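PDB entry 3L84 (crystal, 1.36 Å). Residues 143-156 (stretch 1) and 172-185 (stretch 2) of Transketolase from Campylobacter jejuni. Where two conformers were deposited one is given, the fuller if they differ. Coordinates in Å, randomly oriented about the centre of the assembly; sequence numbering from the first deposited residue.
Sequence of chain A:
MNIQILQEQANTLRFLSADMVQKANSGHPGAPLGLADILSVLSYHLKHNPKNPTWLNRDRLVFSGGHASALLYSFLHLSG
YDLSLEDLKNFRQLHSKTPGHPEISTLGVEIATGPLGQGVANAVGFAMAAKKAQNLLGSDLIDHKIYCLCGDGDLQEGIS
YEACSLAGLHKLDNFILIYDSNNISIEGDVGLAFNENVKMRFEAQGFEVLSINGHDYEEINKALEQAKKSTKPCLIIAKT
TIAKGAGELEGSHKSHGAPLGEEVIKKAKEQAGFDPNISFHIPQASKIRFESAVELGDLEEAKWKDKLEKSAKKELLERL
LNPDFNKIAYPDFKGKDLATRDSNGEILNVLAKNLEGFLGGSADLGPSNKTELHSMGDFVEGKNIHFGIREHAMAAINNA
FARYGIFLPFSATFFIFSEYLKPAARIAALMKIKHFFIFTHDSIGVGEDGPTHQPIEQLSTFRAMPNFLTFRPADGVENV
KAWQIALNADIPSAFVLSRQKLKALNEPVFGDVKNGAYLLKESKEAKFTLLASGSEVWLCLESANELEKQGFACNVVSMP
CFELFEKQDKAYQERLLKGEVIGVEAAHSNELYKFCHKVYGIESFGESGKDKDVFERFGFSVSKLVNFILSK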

# COMPACT_ATOMS: atom_id res chain seq x y z
N ASP A 143 -13.20 31.00 -1.13
CA ASP A 143 -14.62 30.62 -0.93
C ASP A 143 -15.16 29.57 -1.92
O ASP A 143 -16.36 29.36 -2.01
CB ASP A 143 -15.51 31.83 -0.86
CG ASP A 143 -15.63 32.53 -2.16
OD1 ASP A 143 -15.10 32.02 -3.18
OD2 ASP A 143 -16.28 33.62 -2.20
N HIS A 144 -14.28 28.87 -2.58
CA HIS A 144 -14.66 28.06 -3.74
C HIS A 144 -15.08 26.65 -3.27
O HIS A 144 -14.98 26.28 -2.09
CB HIS A 144 -13.46 27.98 -4.68
CG HIS A 144 -12.29 27.27 -4.10
ND1 HIS A 144 -12.17 25.89 -4.10
CD2 HIS A 144 -11.21 27.74 -3.43
CE1 HIS A 144 -11.03 25.56 -3.52
NE2 HIS A 144 -10.42 26.66 -3.09
N LYS A 145 -15.59 25.88 -4.21
CA LYS A 145 -15.98 24.49 -3.99
C LYS A 145 -14.94 23.53 -4.52
O LYS A 145 -14.05 23.90 -5.29
CB LYS A 145 -17.33 24.22 -4.65
CG LYS A 145 -18.46 25.06 -4.11
CD LYS A 145 -18.84 24.74 -2.66
CE LYS A 145 -19.99 25.61 -2.14
NZ LYS A 145 -20.23 25.32 -0.72
N ILE A 146 -15.08 22.27 -4.10
CA ILE A 146 -14.32 21.13 -4.61
C ILE A 146 -15.33 20.09 -5.01
O ILE A 146 -16.13 19.64 -4.17
CB ILE A 146 -13.36 20.55 -3.57
CG1 ILE A 146 -12.33 21.60 -3.09
CG2 ILE A 146 -12.66 19.32 -4.16
CD1 ILE A 146 -12.76 22.66 -2.11
N TYR A 147 -15.40 19.80 -6.30
CA TYR A 147 -16.31 18.81 -6.88
C TYR A 147 -15.51 17.59 -7.28
O TYR A 147 -14.51 17.68 -7.98
CB TYR A 147 -16.99 19.36 -8.14
CG TYR A 147 -17.92 20.52 -7.91
CD1 TYR A 147 -19.21 20.33 -7.42
CD2 TYR A 147 -17.52 21.83 -8.18
CE1 TYR A 147 -20.07 21.40 -7.26
CE2 TYR A 147 -18.36 22.91 -7.98
CZ TYR A 147 -19.64 22.69 -7.49
OH TYR A 147 -20.56 23.73 -7.28
N CYS A 148 -15.95 16.42 -6.84
CA CYS A 148 -15.29 15.19 -7.22
C CYS A 148 -16.29 14.23 -7.81
O CYS A 148 -17.34 13.99 -7.18
CB CYS A 148 -14.68 14.54 -5.99
SG CYS A 148 -13.83 12.99 -6.26
N LEU A 149 -16.00 13.69 -8.99
CA LEU A 149 -16.83 12.62 -9.56
C LEU A 149 -16.16 11.30 -9.28
O LEU A 149 -14.98 11.14 -9.54
CB LEU A 149 -16.99 12.78 -11.07
CG LEU A 149 -17.99 13.80 -11.61
CD1 LEU A 149 -17.78 15.20 -11.01
CD2 LEU A 149 -17.87 13.82 -13.15
N CYS A 150 -16.91 10.36 -8.73
CA CYS A 150 -16.36 9.04 -8.38
C CYS A 150 -17.33 7.94 -8.76
O CYS A 150 -18.47 8.21 -9.11
CB CYS A 150 -15.98 9.00 -6.89
SG CYS A 150 -17.40 8.84 -5.79
N GLY A 151 -16.84 6.72 -8.70
CA GLY A 151 -17.61 5.54 -9.01
C GLY A 151 -17.48 4.47 -7.97
O GLY A 151 -16.85 4.65 -6.92
N ASP A 152 -18.09 3.32 -8.26
CA ASP A 152 -18.02 2.17 -7.34
C ASP A 152 -16.62 1.75 -6.94
O ASP A 152 -16.36 1.45 -5.77
CB ASP A 152 -18.74 0.96 -7.94
CG ASP A 152 -20.20 1.18 -7.98
OD1 ASP A 152 -20.77 1.28 -6.86
OD2 ASP A 152 -20.79 1.32 -9.07
N GLY A 153 -15.70 1.68 -7.88
CA GLY A 153 -14.35 1.30 -7.57
C GLY A 153 -13.72 2.22 -6.55
O GLY A 153 -12.94 1.79 -5.66
N ASP A 154 -13.97 3.52 -6.68
CA ASP A 154 -13.40 4.47 -5.76
C ASP A 154 -13.93 4.23 -4.35
O ASP A 154 -13.17 4.30 -3.38
CB ASP A 154 -13.72 5.91 -6.18
CG ASP A 154 -13.15 6.27 -7.54
OD1 ASP A 154 -11.91 6.35 -7.70
OD2 ASP A 154 -13.98 6.44 -8.50
N LEU A 155 -15.23 4.00 -4.22
CA LEU A 155 -15.86 3.88 -2.91
C LEU A 155 -15.61 2.55 -2.21
O LEU A 155 -15.77 2.45 -1.01
CB LEU A 155 -17.34 4.24 -2.98
CG LEU A 155 -17.54 5.72 -3.38
CD1 LEU A 155 -19.00 6.08 -3.20
CD2 LEU A 155 -16.67 6.73 -2.63
N GLN A 156 -15.17 1.54 -2.94
CA GLN A 156 -14.78 0.27 -2.29
C GLN A 156 -13.39 0.33 -1.73
O GLN A 156 -13.06 -0.42 -0.81
CB GLN A 156 -14.95 -0.90 -3.26
CG GLN A 156 -16.40 -1.19 -3.56
CD GLN A 156 -16.61 -2.38 -4.45
OE1 GLN A 156 -15.83 -3.34 -4.43
NE2 GLN A 156 -17.72 -2.35 -5.22
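Stretch 2 (172-185) LDNFILIYDSNNIS

How does stretch 2 run along stretch 1? Its strand, residues 175-181, lies parallel to the strand that begins at Ile-146, the two axes approaching to 4.6 Å with a signed crossing angle of -26°. Ile-146 pairs with Phe-175 and the register continues residue by residue to Cys-150 with Tyr-179, each pair of CA atoms 4.9 to 5.0 Å apart. As parallel pairing requires, alternate residues of stretch 1 bond on both sides of their opposite number: Ile-146 N donates to Asn-174 O at 2.8 Å and Ile-146 O accepts from Ile-176 N at 2.9 Å. Cys-148 and Cys-150 repeat the pattern, ending with Asp-180 N to Cys-150 O at 2.8 Å.

What fills the face that carries Tyr-147, Leu-149, Ile-176 and Ile-178? Both isoleucines adopt m for chi1 and t for chi2, an extended form that carries CD1 well out from the backbone. Ile-176 CD1 thereby reaches Tyr-147 CE1 at 3.6 Å, approaching the ring obliquely, while Ile-178 CD1 lies 4.2 Å from Leu-149 CD1. Tyr-147 and Leu-149 also have chi1 in m.

How do the side chains pack on the face of Cys-148 and Cys-150? Here Phe-175, Leu-177 and Tyr-179 all take t at chi1. Leu-177, with chi2 in p, places a single methyl, CD1, 3.7 Å from Cys-148 SG and also 3.7 Å from Cys-150 SG. The two sulfurs reach that methyl from different rotamers, t for Cys-148 and p for Cys-150. Cys-148 CB meets the edge of the Phe-175 ring, 4.1 Å from CE1.

How does the helix after the strand engage Tyr-179? With chi1 at 164°, the tyrosine turns the edge of its ring to the start of the helix, Gly-151 C lying 3.9 Å from Tyr-179 CE1, and Leu-155, m at chi1 and t at chi2, lays CD1 over one ring face, 3.8 Å from the ring centroid, in a CH-pi contact. The hydroxyl is fixed by Asp-152: Tyr-179 OH donates to Asp-152 OD1 at a short 2.5 Å. The m rotamer of Asp-152 brings its carboxylate close to stretch 2, where water 4 links Asp-152 OD2 (2.9 Å from the water O) to Asn-183 N (also 2.9 Å from it).

What closes the other end? Lys-145, m at chi1 and chi2 and then extended, bends its chain so that NZ makes a weak hydrogen bond to Asp-173 O at 3.2 Å. Asn-174, p at chi1, sets ND2 3.6 Å from Ile-146 CD1, and water 1 bridges ND2 to His-144 O.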

# COMPACT_ATOMS: atom_id res chain seq x y z
N LEU A 172 -16.01 19.74 6.25
CA LEU A 172 -15.63 20.30 4.94
C LEU A 172 -16.86 20.59 4.08
O LEU A 172 -17.20 19.85 3.13
CB LEU A 172 -14.68 19.36 4.21
CG LEU A 172 -13.36 19.07 4.92
CD1 LEU A 172 -12.45 18.16 4.08
CD2 LEU A 172 -12.60 20.38 5.29
N ASP A 173 -17.49 21.73 4.38
CA ASP A 173 -18.70 22.17 3.71
C ASP A 173 -18.45 22.92 2.41
O ASP A 173 -19.29 23.65 1.89
CB ASP A 173 -19.55 23.02 4.68
CG ASP A 173 -18.83 24.28 5.13
OD1 ASP A 173 -17.73 24.61 4.64
OD2 ASP A 173 -19.42 25.01 5.97
N ASN A 174 -17.25 22.71 1.89
CA ASN A 174 -16.83 23.09 0.56
C ASN A 174 -16.66 21.91 -0.38
O ASN A 174 -16.29 22.10 -1.54
CB ASN A 174 -15.54 23.93 0.63
CG ASN A 174 -14.38 23.23 1.34
OD1 ASN A 174 -14.54 22.17 1.93
ND2 ASN A 174 -13.20 23.88 1.30
N PHE A 175 -16.95 20.71 0.10
CA PHE A 175 -16.69 19.47 -0.64
C PHE A 175 -17.99 18.82 -1.09
O PHE A 175 -18.86 18.52 -0.26
CB PHE A 175 -15.93 18.51 0.28
CG PHE A 175 -15.62 17.15 -0.30
CD1 PHE A 175 -15.15 17.01 -1.59
CD2 PHE A 175 -15.82 16.03 0.44
CE1 PHE A 175 -14.84 15.75 -2.11
CE2 PHE A 175 -15.51 14.77 -0.07
CZ PHE A 175 -15.01 14.63 -1.33
N ILE A 176 -18.09 18.55 -2.38
CA ILE A 176 -19.25 17.94 -3.01
C ILE A 176 -18.78 16.74 -3.82
O ILE A 176 -18.06 16.88 -4.78
CB ILE A 176 -20.03 18.95 -3.87
CG1 ILE A 176 -20.53 20.12 -3.04
CG2 ILE A 176 -21.19 18.26 -4.56
CD1 ILE A 176 -21.14 21.28 -3.83
N LEU A 177 -19.15 15.55 -3.36
CA LEU A 177 -18.78 14.28 -3.94
C LEU A 177 -19.98 13.74 -4.70
O LEU A 177 -21.06 13.58 -4.14
CB LEU A 177 -18.36 13.32 -2.83
CG LEU A 177 -17.86 11.95 -3.23
CD1 LEU A 177 -16.66 12.02 -4.13
CD2 LEU A 177 -17.53 11.12 -1.96
N ILE A 178 -19.82 13.49 -5.98
CA ILE A 178 -20.87 12.99 -6.84
C ILE A 178 -20.51 11.55 -7.20
O ILE A 178 -19.50 11.30 -7.88
CB ILE A 178 -21.04 13.84 -8.10
CG1 ILE A 178 -21.29 15.27 -7.70
CG2 ILE A 178 -22.13 13.25 -8.99
CD1 ILE A 178 -21.21 16.28 -8.86
N TYR A 179 -21.31 10.61 -6.71
CA TYR A 179 -21.11 9.16 -6.91
C TYR A 179 -21.97 8.65 -8.04
O TYR A 179 -23.21 8.74 -8.00
CB TYR A 179 -21.38 8.45 -5.58
CG TYR A 179 -21.60 6.95 -5.61
CD1 TYR A 179 -20.86 6.10 -6.41
CD2 TYR A 179 -22.57 6.39 -4.81
CE1 TYR A 179 -21.07 4.74 -6.42
CE2 TYR A 179 -22.80 5.03 -4.80
CZ TYR A 179 -22.06 4.21 -5.60
OH TYR A 179 -22.29 2.84 -5.57
N ASP A 180 -21.31 8.15 -9.08
CA ASP A 180 -21.96 7.56 -10.24
C ASP A 180 -22.37 6.15 -9.89
O ASP A 180 -21.57 5.19 -9.98
CB ASP A 180 -20.97 7.56 -11.42
CG ASP A 180 -21.58 6.98 -12.66
OD1 ASP A 180 -22.82 6.85 -12.64
OD2 ASP A 180 -20.83 6.65 -13.61
N SER A 181 -23.61 6.01 -9.47
CA SER A 181 -24.14 4.71 -9.06
C SER A 181 -24.83 4.06 -10.25
O SER A 181 -26.00 4.30 -10.52
CB SER A 181 -25.11 4.91 -7.91
OG SER A 181 -25.61 3.67 -7.48
N ASN A 182 -24.07 3.26 -11.00
CA ASN A 182 -24.54 2.63 -12.24
C ASN A 182 -24.70 1.11 -12.17
O ASN A 182 -25.02 0.48 -13.18
CB ASN A 182 -23.68 3.07 -13.43
CG ASN A 182 -22.26 2.59 -13.36
OD1 ASN A 182 -21.91 1.76 -12.51
ND2 ASN A 182 -21.40 3.14 -14.25
N ASN A 183 -24.52 0.55 -10.97
CA ASN A 183 -24.85 -0.86 -10.72
C ASN A 183 -23.84 -1.83 -11.35
O ASN A 183 -24.08 -3.02 -11.29
CB ASN A 183 -26.27 -1.21 -11.24
CG ASN A 183 -26.89 -2.44 -10.55
OD1 ASN A 183 -27.58 -3.25 -11.19
ND2 ASN A 183 -26.63 -2.59 -9.27
N ILE A 184 -22.75 -1.32 -11.96
CA ILE A 184 -21.82 -2.14 -12.74
C ILE A 184 -20.39 -1.99 -12.19
O ILE A 184 -20.00 -0.91 -11.78
CB ILE A 184 -21.89 -1.71 -14.25
CG1 ILE A 184 -23.24 -2.10 -14.84
CG2 ILE A 184 -20.76 -2.32 -15.07
CD1 ILE A 184 -23.50 -3.58 -14.82
N SER A 185 -19.64 -3.08 -12.21
CA SER A 185 -18.19 -3.02 -12.11
C SER A 185 -17.60 -3.95 -13.17
O SER A 185 -18.31 -4.47 -14.04
CB SER A 185 -17.69 -3.31 -10.69
OG SER A 185 -17.79 -4.66 -10.38
O HOH W 1 -13.28 26.66 0.09
O HOH W 2 -21.05 22.72 -0.41
O HOH W 3 -19.55 3.65 -10.89
O HOH W 4 -23.61 1.38 -8.38